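Local coordinates for protein L-asparaginase 1 (Escherichia coli, PDB 6NXC) that hydrolyses L-asparagine to L-aspartate and ammonium as a cytoplasmic homotetramer, with a second asparagine site for allosteric activation, at residues 233-238 / 255-260. The protein carries 1 engineered substitution. Residues are numbered along the deposited sequence; the frame is centred on the assembly and turned at random. Where two conformers were deposited one is given.
Sequences GVVTIY and KALILR. With ASN (asparagine), chain O.
Arg-260 reaches across to Thr-236, its NH1 donating a hydrogen bond to OG1 at 2.9 Å. OG1 lies in the guanidinium plane, at its edge. The methyl CG2 of Thr-236 sits beside the same nitrogen. On another edge, NE and NH2 of Arg-260 both donate to the carboxylate O of the bound asparagine, NE at 2.7 Å and NH2 at 2.9 Å. This asparagine occupies the allosteric activator site. The arginine chain bends at chi3 (55°), which turns the guanidinium toward Thr-236 and the ligand. Its CD packs 4.1 Å from Val-234 CG1 on the same face of the sheet. On the other face, Val-235 CB meets Leu-259 CD2 at 4.1 Å.

Behind these side chains runs a parallel backbone ladder. Gly-233 O accepts from Ile-258 N. Val-235 donates from N to Ile-258 O and accepts at O from Arg-260 N, the latter bond 2.8 Å long and nearly straight (174°). Ile-237 N closes the ladder on Arg-260 O, which also accepts from Gln-292 NE2. The strands belong to a beta-alpha-beta unit whose connecting helix is 243-250. Strand 286-291 flanks 255-260 on its far side, and Val-322 touches Arg-260.

With an alanine in place of Arg-260, the ligand carboxylate would probably lose two donors and Thr-236 OG1 this one. Arg-260 of the second subunit comes close, and the carboxylate probably offsets part of the positive charge gathered there. Bonded to both strand and activator, the guanidinium is probably fixed in orientation.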
loop_
_atom_site.group_PDB
_atom_site.type_symbol
_atom_site.label_atom_id
_atom_site.label_comp_id
_atom_site.label_asym_id
_atom_site.label_seq_id
_atom_site.Cartn_x
_atom_site.Cartn_y
_atom_site.Cartn_z
ATOM N N GLY B 233 27.601 -8.216 18.730
ATOM C CA GLY B 233 27.848 -8.433 17.297
ATOM C C GLY B 233 26.554 -8.684 16.528
ATOM O O GLY B 233 25.577 -9.233 17.123
ATOM N N VAL B 234 26.493 -8.130 15.329
ATOM C CA VAL B 234 25.278 -8.232 14.495
ATOM C C VAL B 234 25.711 -9.004 13.237
ATOM O O VAL B 234 26.398 -8.439 12.391
ATOM C CB VAL B 234 24.696 -6.839 14.158
ATOM C CG1 VAL B 234 23.521 -7.006 13.241
ATOM C CG2 VAL B 234 24.232 -6.059 15.401
ATOM N N VAL B 235 25.320 -10.281 13.174
ATOM C CA VAL B 235 25.659 -11.198 12.070
ATOM C C VAL B 235 24.511 -11.350 11.079
ATOM O O VAL B 235 23.458 -11.616 11.485
ATOM C CB VAL B 235 25.970 -12.553 12.675
ATOM C CG1 VAL B 235 26.381 -13.524 11.605
ATOM C CG2 VAL B 235 27.018 -12.446 13.758
ATOM N N THR B 236 24.751 -11.017 9.839
ATOM C CA THR B 236 23.843 -11.214 8.744
ATOM C C THR B 236 24.125 -12.610 8.231
ATOM O O THR B 236 25.264 -12.889 7.832
ATOM C CB THR B 236 23.996 -10.147 7.688
ATOM O OG1 THR B 236 23.610 -8.933 8.362
ATOM C CG2 THR B 236 23.047 -10.464 6.526
ATOM N N ILE B 237 23.110 -13.416 8.120
ATOM C CA ILE B 237 23.274 -14.742 7.490
ATOM C C ILE B 237 23.086 -14.606 5.998
ATOM O O ILE B 237 22.162 -13.905 5.533
ATOM C CB ILE B 237 22.233 -15.725 8.033
ATOM C CG1 ILE B 237 22.259 -15.827 9.559
ATOM C CG2 ILE B 237 22.382 -17.051 7.336
ATOM C CD1 ILE B 237 23.578 -16.272 10.140
ATOM N N TYR B 238 23.996 -15.162 5.216
ATOM C CA TYR B 238 23.935 -15.053 3.762
ATOM C C TYR B 238 24.665 -16.256 3.172
ATOM O O TYR B 238 25.476 -16.851 3.878
ATOM C CB TYR B 238 24.541 -13.762 3.254
ATOM C CG TYR B 238 25.937 -13.514 3.730
ATOM C CD1 TYR B 238 26.118 -12.853 4.920
ATOM C CD2 TYR B 238 27.053 -13.949 3.017
ATOM C CE1 TYR B 238 27.375 -12.717 5.492
ATOM C CE2 TYR B 238 28.326 -13.692 3.511
ATOM C CZ TYR B 238 28.467 -13.168 4.788
ATOM O OH TYR B 238 29.697 -12.935 5.373
ATOM N N LYS B 255 29.396 -10.056 24.322
ATOM C CA LYS B 255 28.437 -10.528 25.350
ATOM C C LYS B 255 27.159 -11.103 24.724
ATOM O O LYS B 255 26.397 -11.767 25.405
ATOM C CB LYS B 255 28.066 -9.394 26.277
ATOM C CG LYS B 255 29.178 -9.113 27.293
ATOM C CD LYS B 255 28.627 -8.566 28.565
ATOM C CE LYS B 255 29.533 -7.527 29.166
ATOM N NZ LYS B 255 28.786 -6.718 30.167
ATOM N N ALA B 256 26.877 -10.699 23.472
ATOM C CA ALA B 256 25.630 -11.093 22.800
ATOM C C ALA B 256 25.875 -11.029 21.303
ATOM O O ALA B 256 26.774 -10.350 20.861
ATOM C CB ALA B 256 24.507 -10.200 23.259
ATOM N N LEU B 257 25.180 -11.875 20.612
ATOM C CA LEU B 257 25.186 -11.911 19.162
ATOM C C LEU B 257 23.721 -11.844 18.705
ATOM O O LEU B 257 22.903 -12.665 19.154
ATOM C CB LEU B 257 25.814 -13.282 18.983
ATOM C CG LEU B 257 26.868 -13.393 17.937
ATOM C CD1 LEU B 257 27.651 -14.661 18.209
ATOM C CD2 LEU B 257 26.085 -13.428 16.631
ATOM N N ILE B 258 23.446 -11.043 17.672
ATOM C CA ILE B 258 22.152 -10.967 16.952
ATOM C C ILE B 258 22.413 -11.595 15.607
ATOM O O ILE B 258 23.405 -11.218 14.964
ATOM C CB ILE B 258 21.682 -9.519 16.827
ATOM C CG1 ILE B 258 21.425 -8.886 18.188
ATOM C CG2 ILE B 258 20.473 -9.468 15.959
ATOM C CD1 ILE B 258 21.069 -7.440 18.095
ATOM N N LEU B 259 21.640 -12.646 15.291
ATOM C CA LEU B 259 21.675 -13.307 13.991
ATOM C C LEU B 259 20.492 -12.755 13.183
ATOM O O LEU B 259 19.341 -12.902 13.589
ATOM C CB LEU B 259 21.462 -14.815 14.100
ATOM C CG LEU B 259 22.388 -15.560 15.030
ATOM C CD1 LEU B 259 22.039 -17.031 15.016
ATOM C CD2 LEU B 259 23.840 -15.339 14.719
ATOM N N ARG B 260 20.800 -12.131 12.079
ATOM C CA ARG B 260 19.762 -11.769 11.064
ATOM C C ARG B 260 19.582 -12.925 10.146
ATOM O O ARG B 260 20.263 -12.975 9.146
ATOM C CB ARG B 260 20.138 -10.490 10.349
ATOM C CG ARG B 260 20.364 -9.267 11.217
ATOM C CD ARG B 260 20.664 -7.954 10.502
ATOM N NE ARG B 260 19.660 -7.627 9.538
ATOM C CZ ARG B 260 19.765 -7.736 8.202
ATOM N NH1 ARG B 260 20.913 -8.099 7.618
ATOM N NH2 ARG B 260 18.703 -7.436 7.468
HETATM N N ASN O . 14.464 -7.103 10.226
HETATM C CA ASN O . 15.017 -5.999 9.325
HETATM C C ASN O . 16.542 -5.955 9.486
HETATM O O ASN O . 17.064 -7.100 9.827
HETATM C CB ASN O . 14.357 -4.654 9.666
HETATM C CG ASN O . 14.716 -4.118 11.046
HETATM O OD1 ASN O . 15.024 -4.888 11.936
HETATM N ND2 ASN O . 14.804 -2.819 11.206
HETATM O OXT ASN O . 17.213 -4.828 9.299
#